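Local atomic coordinates of glycoside hydrolase family 81 (Clostridium thermocellum, PDB entry 6FOP), a protein that probably hydrolyses beta-1,3-glucans such as laminarin, as a family 81 glycoside hydrolase of the Clostridium thermocellum cellulosome. Residues V205-T210 with Y279-L284; A84-F89 with T166-N171. All coordinates share one frame; numbering follows the deposited sequence.

Contact 1 (V205-T210 with Y279-L284); sequences VLPDNT and YTYSTL
The hydroxyl of Tyr281 takes part in two hydrogen bonds. Tyr281 OH donates to the backbone Val205 O at 2.6 Å, and it is also bonded to the hydroxyl of Tyr217. The donor lies 28° from the carbonyl plane, and the C=O...OH angle is 146°. Val205 O sits at the edge of the Tyr281 ring, near its plane. With CG of Tyr281 anti to its own carbonyl carbon (chi1 -61°), the ring starts out beside the backbone N, and its far end meets Val205. Val205 and Tyr281 reach toward each other, tip to tip, with Val205 CG1 3.9 Å from Tyr281 CE1. This buried end of the contact thus combines one polar bond with apolar packing.

Pro207 touches both tyrosines. Its CG lies 3.4 Å from Tyr279 CD1, in an oblique approach to that ring. Pro207 CD is 3.8 Å from Tyr281 OH. Asp208 adds a lighter touch at the outer end, where its OD2 lies 4.3 Å from Tyr279 CE1. Within its own segment Asp208 forms an Asx turn. Its OD1 accepts from Thr210 N (2.8 Å), through the anti lone pair, and from Thr210 OG1, which comes from above the carboxylate plane.

Segment 205-210 leads from strand 200-206 into helix 211-220, with Thr210 as its N-cap. Thr213 and Tyr217 of that helix touch Pro207, and both also meet Tyr279. Strand 280-283 is an outermost strand of a small antiparallel sheet, paired with strand 286-292. The contact therefore joins that edge to the eight-stranded sheet and to the helix that follows strand 200-206.

Contact 2 (A84-F89 with T166-N171); sequences AHKNDF and TINGVN
Asp88 and Ile167 form the tight, buried part of this contact. Asp88 CB packs on Ile167 CG2 at 3.7 Å. The side chains of Asp88 and Val170 cross at about a right angle, with Asp88 OD2 3.9 Å from Val170 CG2.

Asp88 OD1 is gripped twice. Lys86 NZ makes a salt bridge to Asp88 OD1 at 2.7 Å, on the syn lone pair. Asn168 ND2 donates to Asp88 OD1 at 2.8 Å from the anti side, 20° out of the carboxylate plane. That bond is nearly straight (175°) and lies in the amide plane of Asn168. Two donors on different sides should hold the carboxylate against rotation. OD2 is bonded to the backbone N of Lys71 and to the hydroxyl of Tyr172.

Residues 167-170 form a type I' turn, the tight reversal of a two-residue beta hairpin. Ile167 and Val170 close it with paired backbone bonds, and the turn joins strand 162-167 to strand 170-175. On the other segment, Asp88 and Phe89 together face Val69 in a classic beta bulge.

The turn tip is the looser, solvent side. Asn168 is exposed, and its CB is 4.1 Å from Lys86 NZ, with the side chains tip to tip. The lysine chain bends at chi4 (92°), which places NZ. A water bridges the segments here: it accepts from Lys86 NZ at 2.8 Å and donates to Asn168 O at 2.7 Å.

From the N terminus, the chain first passes 84-89, the loop leading into strand 89-93. Contact 2 closes when the hairpin turn of 166-171 comes back to it, after 76 residues with many strands and no helix. Contact 1 opens later, at 205-210, and closes at 279-284 after 68 residues that include helix 211-220. The two loops follow in series and neither nests nor crosses. They meet in the eight-stranded sheet, where strands 170-175 and 200-206 are neighbours; Leu206 N probably bonds to Asn171 O. Contact 2 ties that sheet to the seven-stranded one, and contact 1 ties it to the three-stranded one.

Contact 1 (V205-T210 with Y279-L284)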
ATOM      1  N   VAL A 205       5.686   2.491  25.309  1.00 14.10           N
ATOM      2  CA  VAL A 205       7.061   2.915  25.093  1.00 14.15           C
ATOM      3  C   VAL A 205       7.124   4.441  25.254  1.00 14.99           C
ATOM      4  O   VAL A 205       6.306   5.174  24.693  1.00 15.52           O
ATOM      5  CB  VAL A 205       7.643   2.452  23.746  1.00 14.82           C
ATOM      6  CG1 VAL A 205       6.842   2.947  22.535  1.00 15.35           C
ATOM      7  CG2 VAL A 205       9.105   2.878  23.625  1.00 16.01           C
ATOM      8  N   LEU A 206       8.039   4.889  26.109  1.00 15.77           N
ATOM      9  CA  LEU A 206       8.149   6.291  26.493  1.00 16.08           C
ATOM     10  C   LEU A 206       9.313   6.925  25.773  1.00 17.15           C
ATOM     11  O   LEU A 206      10.295   6.261  25.496  1.00 19.17           O
ATOM     12  CB  LEU A 206       8.384   6.382  28.004  1.00 16.65           C
ATOM     13  CG  LEU A 206       7.321   5.705  28.858  1.00 16.76           C
ATOM     14  CD1 LEU A 206       7.763   5.666  30.321  1.00 18.96           C
ATOM     15  CD2 LEU A 206       5.974   6.382  28.726  1.00 18.05           C
ATOM     16  N   PRO A 207       9.234   8.240  25.539  1.00 17.06           N
ATOM     17  CA  PRO A 207      10.305   8.936  24.851  1.00 18.80           C
ATOM     18  C   PRO A 207      11.449   9.354  25.779  1.00 19.90           C
ATOM     19  O   PRO A 207      12.485   9.814  25.290  1.00 23.93           O
ATOM     20  CB  PRO A 207       9.605  10.182  24.279  1.00 21.41           C
ATOM     21  CG  PRO A 207       8.456  10.406  25.202  1.00 19.92           C
ATOM     22  CD  PRO A 207       8.012   9.050  25.662  1.00 19.11           C
ATOM     23  N   ASP A 208      11.271   9.219  27.091  1.00 19.73           N
ATOM     24  CA  ASP A 208      12.306   9.622  28.052  1.00 21.18           C
ATOM     25  C   ASP A 208      11.990   8.955  29.386  1.00 20.88           C
ATOM     26  O   ASP A 208      10.972   8.286  29.503  1.00 20.71           O
ATOM     27  CB  ASP A 208      12.386  11.169  28.166  1.00 21.88           C
ATOM     28  CG  ASP A 208      11.120  11.795  28.693  1.00 22.62           C
ATOM     29  OD1 ASP A 208      10.775  11.505  29.849  1.00 21.90           O
ATOM     30  OD2 ASP A 208      10.447  12.559  27.944  1.00 23.48           O
ATOM     31  N   ASN A 209      12.864   9.132  30.377  1.00 20.86           N
ATOM     32  CA  ASN A 209      12.674   8.552  31.708  1.00 21.70           C
ATOM     33  C   ASN A 209      12.291   9.573  32.761  1.00 21.86           C
ATOM     34  O   ASN A 209      12.519   9.324  33.934  1.00 23.81           O
ATOM     35  CB  ASN A 209      13.907   7.764  32.156  1.00 24.38           C
ATOM     36  CG  ASN A 209      15.152   8.627  32.372  1.00 26.40           C
ATOM     37  OD1 ASN A 209      15.180   9.839  32.116  1.00 26.05           O
ATOM     38  ND2 ASN A 209      16.196   7.990  32.898  1.00 29.84           N
ATOM     39  N   THR A 210      11.652  10.675  32.369  1.00 20.88           N
ATOM     40  CA  THR A 210      11.224  11.651  33.352  1.00 20.30           C
ATOM     41  C   THR A 210       9.866  11.262  33.940  1.00 21.19           C
ATOM     42  O   THR A 210       9.008  10.664  33.278  1.00 21.74           O
ATOM     43  CB  THR A 210      11.149  13.078  32.776  1.00 20.63           C
ATOM     44  OG1 THR A 210      10.058  13.211  31.846  1.00 21.28           O
ATOM     45  CG2 THR A 210      12.476  13.462  32.120  1.00 23.35           C
ATOM     46  N   TYR A 279       6.758  14.964  22.079  1.00 17.15           N
ATOM     47  CA  TYR A 279       7.334  13.637  22.042  1.00 16.77           C
ATOM     48  C   TYR A 279       7.474  13.102  20.630  1.00 15.83           C
ATOM     49  O   TYR A 279       6.541  13.222  19.811  1.00 16.29           O
ATOM     50  CB  TYR A 279       6.449  12.687  22.832  1.00 16.93           C
ATOM     51  CG  TYR A 279       6.089  13.165  24.205  1.00 18.58           C
ATOM     52  CD1 TYR A 279       7.080  13.552  25.120  1.00 20.27           C
ATOM     53  CD2 TYR A 279       4.760  13.231  24.597  1.00 18.60           C
ATOM     54  CE1 TYR A 279       6.743  13.971  26.390  1.00 22.15           C
ATOM     55  CE2 TYR A 279       4.421  13.662  25.857  1.00 20.72           C
ATOM     56  CZ  TYR A 279       5.414  14.030  26.747  1.00 21.65           C
ATOM     57  OH  TYR A 279       5.092  14.432  28.020  1.00 26.89           O
ATOM     58  N   THR A 280       8.623  12.496  20.350  1.00 16.46           N
ATOM     59  CA  THR A 280       8.856  11.833  19.066  1.00 15.05           C
ATOM     60  C   THR A 280       9.456  10.461  19.302  1.00 15.65           C
ATOM     61  O   THR A 280      10.014  10.191  20.398  1.00 17.45           O
ATOM     62  CB  THR A 280       9.805  12.634  18.166  1.00 17.15           C
ATOM     63  OG1 THR A 280      11.077  12.787  18.801  1.00 20.78           O
ATOM     64  CG2 THR A 280       9.239  14.003  17.842  1.00 17.44           C
ATOM     65  N   TYR A 281       9.370   9.612  18.283  1.00 14.90           N
ATOM     66  CA  TYR A 281      10.056   8.321  18.253  1.00 15.68           C
ATOM     67  C   TYR A 281      10.892   8.219  16.996  1.00 15.94           C
ATOM     68  O   TYR A 281      10.413   8.574  15.899  1.00 16.90           O
ATOM     69  CB  TYR A 281       9.073   7.157  18.303  1.00 15.56           C
ATOM     70  CG  TYR A 281       8.225   7.140  19.561  1.00 15.75           C
ATOM     71  CD1 TYR A 281       8.733   6.619  20.741  1.00 16.12           C
ATOM     72  CD2 TYR A 281       6.968   7.711  19.584  1.00 16.07           C
ATOM     73  CE1 TYR A 281       7.973   6.620  21.901  1.00 16.00           C
ATOM     74  CE2 TYR A 281       6.206   7.713  20.747  1.00 15.23           C
ATOM     75  CZ  TYR A 281       6.742   7.197  21.911  1.00 14.77           C
ATOM     76  OH  TYR A 281       5.964   7.191  23.045  1.00 15.16           O
ATOM     77  N   SER A 282      12.113   7.725  17.133  1.00 16.22           N
ATOM     78  CA  SER A 282      12.940   7.437  15.986  1.00 16.00           C
ATOM     79  C   SER A 282      12.683   6.011  15.554  1.00 16.10           C
ATOM     80  O   SER A 282      12.913   5.066  16.299  1.00 19.45           O
ATOM     81  CB  SER A 282      14.404   7.620  16.353  1.00 18.86           C
ATOM     82  OG  SER A 282      15.224   7.301  15.247  1.00 24.93           O
ATOM     83  N   THR A 283      12.142   5.861  14.344  1.00 15.54           N
ATOM     84  CA  THR A 283      11.721   4.576  13.817  1.00 15.35           C
ATOM     85  C   THR A 283      12.324   4.320  12.450  1.00 15.74           C
ATOM     86  O   THR A 283      12.947   5.180  11.833  1.00 16.53           O
ATOM     87  CB  THR A 283      10.179   4.500  13.675  1.00 15.85           C
ATOM     88  OG1 THR A 283       9.750   5.165  12.468  1.00 15.79           O
ATOM     89  CG2 THR A 283       9.457   5.073  14.892  1.00 16.68           C
ATOM     90  N   LEU A 284      12.123   3.099  11.976  1.00 14.85           N
ATOM     91  CA  LEU A 284      12.598   2.717  10.659  1.00 15.73           C
ATOM     92  C   LEU A 284      12.009   3.605   9.563  1.00 14.57           C
ATOM     93  O   LEU A 284      12.678   3.823   8.531  1.00 15.88           O
ATOM     94  CB  LEU A 284      12.216   1.268  10.390  1.00 16.09           C
ATOM     95  CG  LEU A 284      12.758   0.659   9.113  1.00 16.73           C
ATOM     96  CD1 LEU A 284      14.274   0.524   9.172  1.00 17.05           C
ATOM     97  CD2 LEU A 284      12.120  -0.681   8.882  1.00 17.23           C
TER

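Contact 2 (A84-F89 with T166-N171)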
ATOM      1  N   ALA A  84      14.849  -4.330  13.360  1.00 16.91           N
ATOM      2  CA  ALA A  84      14.353  -5.678  13.642  1.00 18.07           C
ATOM      3  C   ALA A  84      13.622  -5.742  14.969  1.00 17.28           C
ATOM      4  O   ALA A  84      14.006  -5.088  15.959  1.00 18.54           O
ATOM      5  CB  ALA A  84      15.498  -6.676  13.691  1.00 20.79           C
ATOM      6  N   HIS A  85      12.592  -6.559  15.008  1.00 16.30           N
ATOM      7  CA  HIS A  85      11.941  -6.866  16.281  1.00 16.39           C
ATOM      8  C   HIS A  85      12.947  -7.531  17.229  1.00 17.66           C
ATOM      9  O   HIS A  85      13.677  -8.440  16.825  1.00 18.26           O
ATOM     10  CB  HIS A  85      10.744  -7.790  16.082  1.00 16.01           C
ATOM     11  CG  HIS A  85      10.224  -8.356  17.367  1.00 16.17           C
ATOM     12  ND1 HIS A  85       9.522  -7.608  18.291  1.00 17.35           N
ATOM     13  CD2 HIS A  85      10.384  -9.589  17.909  1.00 16.27           C
ATOM     14  CE1 HIS A  85       9.281  -8.360  19.355  1.00 17.25           C
ATOM     15  NE2 HIS A  85       9.760  -9.572  19.132  1.00 17.07           N
ATOM     16  N   LYS A  86      12.957  -7.076  18.477  1.00 18.09           N
ATOM     17  CA  LYS A  86      13.650  -7.756  19.570  1.00 19.54           C
ATOM     18  C   LYS A  86      12.739  -7.757  20.793  1.00 19.73           C
ATOM     19  O   LYS A  86      11.876  -6.904  20.952  1.00 20.33           O
ATOM     20  CB  LYS A  86      15.017  -7.100  19.877  1.00 21.76           C
ATOM     21  CG  LYS A  86      14.921  -5.616  20.170  1.00 26.28           C
ATOM     22  CD  LYS A  86      15.961  -5.075  21.095  1.00 28.32           C
ATOM     23  CE  LYS A  86      15.979  -3.581  21.051  1.00 23.69           C
ATOM     24  NZ  LYS A  86      15.123  -2.921  22.041  1.00 20.68           N
ATOM     25  N   ASN A  87      12.954  -8.739  21.652  1.00 17.89           N
ATOM     26  CA  ASN A  87      12.227  -8.898  22.921  1.00 18.69           C
ATOM     27  C   ASN A  87      12.820  -8.014  24.003  1.00 19.81           C
ATOM     28  O   ASN A  87      13.910  -8.312  24.526  1.00 22.33           O
ATOM     29  CB  ASN A  87      12.298 -10.376  23.312  1.00 19.86           C
ATOM     30  CG  ASN A  87      11.579 -10.708  24.600  1.00 21.18           C
ATOM     31  OD1 ASN A  87      10.460 -10.308  24.828  1.00 22.14           O
ATOM     32  ND2 ASN A  87      12.235 -11.507  25.432  1.00 25.95           N
ATOM     33  N   ASP A  88      12.142  -6.918  24.346  1.00 17.23           N
ATOM     34  CA  ASP A  88      12.533  -6.156  25.535  1.00 17.11           C
ATOM     35  C   ASP A  88      11.878  -6.804  26.749  1.00 17.39           C
ATOM     36  O   ASP A  88      12.527  -6.960  27.795  1.00 19.04           O
ATOM     37  CB  ASP A  88      12.152  -4.669  25.393  1.00 16.91           C
ATOM     38  CG  ASP A  88      12.995  -3.928  24.360  1.00 18.16           C
ATOM     39  OD1 ASP A  88      14.175  -4.303  24.134  1.00 20.24           O
ATOM     40  OD2 ASP A  88      12.460  -2.942  23.751  1.00 19.24           O
ATOM     41  N   PHE A  89      10.611  -7.181  26.646  1.00 17.39           N
ATOM     42  CA  PHE A  89       9.976  -8.012  27.680  1.00 17.93           C
ATOM     43  C   PHE A  89       8.860  -8.815  27.056  1.00 16.99           C
ATOM     44  O   PHE A  89       8.242  -8.391  26.045  1.00 17.37           O
ATOM     45  CB  PHE A  89       9.454  -7.195  28.874  1.00 17.42           C
ATOM     46  CG  PHE A  89       8.516  -6.108  28.497  1.00 16.32           C
ATOM     47  CD1 PHE A  89       7.139  -6.362  28.435  1.00 16.62           C
ATOM     48  CD2 PHE A  89       8.970  -4.827  28.267  1.00 17.84           C
ATOM     49  CE1 PHE A  89       6.249  -5.351  28.115  1.00 17.23           C
ATOM     50  CE2 PHE A  89       8.096  -3.815  27.931  1.00 16.84           C
ATOM     51  CZ  PHE A  89       6.725  -4.071  27.884  1.00 16.07           C
ATOM     52  N   THR A 166      13.335   0.819  32.510  1.00 18.37           N
ATOM     53  CA  THR A 166      14.242   0.958  31.382  1.00 18.57           C
ATOM     54  C   THR A 166      14.884  -0.392  31.168  1.00 19.02           C
ATOM     55  O   THR A 166      15.425  -0.967  32.110  1.00 21.35           O
ATOM     56  CB  THR A 166      15.303   2.024  31.621  1.00 18.72           C
ATOM     57  OG1 THR A 166      14.687   3.236  32.110  1.00 21.05           O
ATOM     58  CG2 THR A 166      16.072   2.323  30.312  1.00 20.02           C
ATOM     59  N   ILE A 167      14.805  -0.902  29.932  1.00 18.87           N
ATOM     60  CA  ILE A 167      15.413  -2.173  29.543  1.00 20.22           C
ATOM     61  C   ILE A 167      16.005  -2.019  28.158  1.00 19.43           C
ATOM     62  O   ILE A 167      15.337  -1.467  27.292  1.00 18.68           O
ATOM     63  CB  ILE A 167      14.407  -3.337  29.634  1.00 23.05           C
ATOM     64  CG1 ILE A 167      15.098  -4.691  29.505  1.00 25.69           C
ATOM     65  CG2 ILE A 167      13.267  -3.218  28.639  1.00 22.87           C
ATOM     66  CD1 ILE A 167      15.821  -5.101  30.758  1.00 27.38           C
ATOM     67  N   ASN A 168      17.225  -2.500  27.929  1.00 20.66           N
ATOM     68  CA  ASN A 168      17.887  -2.323  26.633  1.00 20.09           C
ATOM     69  C   ASN A 168      17.929  -0.856  26.172  1.00 20.57           C
ATOM     70  O   ASN A 168      17.862  -0.570  24.975  1.00 21.60           O
ATOM     71  CB  ASN A 168      17.202  -3.214  25.560  1.00 20.07           C
ATOM     72  CG  ASN A 168      17.331  -4.697  25.869  1.00 21.57           C
ATOM     73  OD1 ASN A 168      18.337  -5.125  26.437  1.00 24.91           O
ATOM     74  ND2 ASN A 168      16.325  -5.487  25.512  1.00 22.98           N
ATOM     75  N   GLY A 169      17.994   0.084  27.110  1.00 20.44           N
ATOM     76  CA  GLY A 169      18.003   1.508  26.796  1.00 21.60           C
ATOM     77  C   GLY A 169      16.663   2.095  26.409  1.00 21.63           C
ATOM     78  O   GLY A 169      16.608   3.265  26.056  1.00 23.44           O
ATOM     79  N   VAL A 170      15.583   1.307  26.510  1.00 18.69           N
ATOM     80  CA  VAL A 170      14.246   1.730  26.112  1.00 19.57           C
ATOM     81  C   VAL A 170      13.414   1.929  27.380  1.00 18.42           C
ATOM     82  O   VAL A 170      13.371   1.042  28.249  1.00 18.20           O
ATOM     83  CB  VAL A 170      13.567   0.667  25.213  1.00 18.32           C
ATOM     84  CG1 VAL A 170      12.188   1.131  24.764  1.00 18.54           C
ATOM     85  CG2 VAL A 170      14.427   0.364  23.990  1.00 19.51           C
ATOM     86  N   ASN A 171      12.806   3.107  27.500  1.00 17.44           N
ATOM     87  CA  ASN A 171      11.938   3.423  28.603  1.00 16.41           C
ATOM     88  C   ASN A 171      10.518   2.970  28.345  1.00 16.53           C
ATOM     89  O   ASN A 171       9.986   3.188  27.256  1.00 16.90           O
ATOM     90  CB  ASN A 171      11.977   4.931  28.874  1.00 18.17           C
ATOM     91  CG  ASN A 171      13.357   5.407  29.232  1.00 19.68           C
ATOM     92  OD1 ASN A 171      13.880   5.041  30.280  1.00 23.36           O
ATOM     93  ND2 ASN A 171      13.979   6.167  28.346  1.00 22.20           N
TER
HETATM   94  O   HOH W   1      17.290  -1.119  22.406  1.00 24.42           O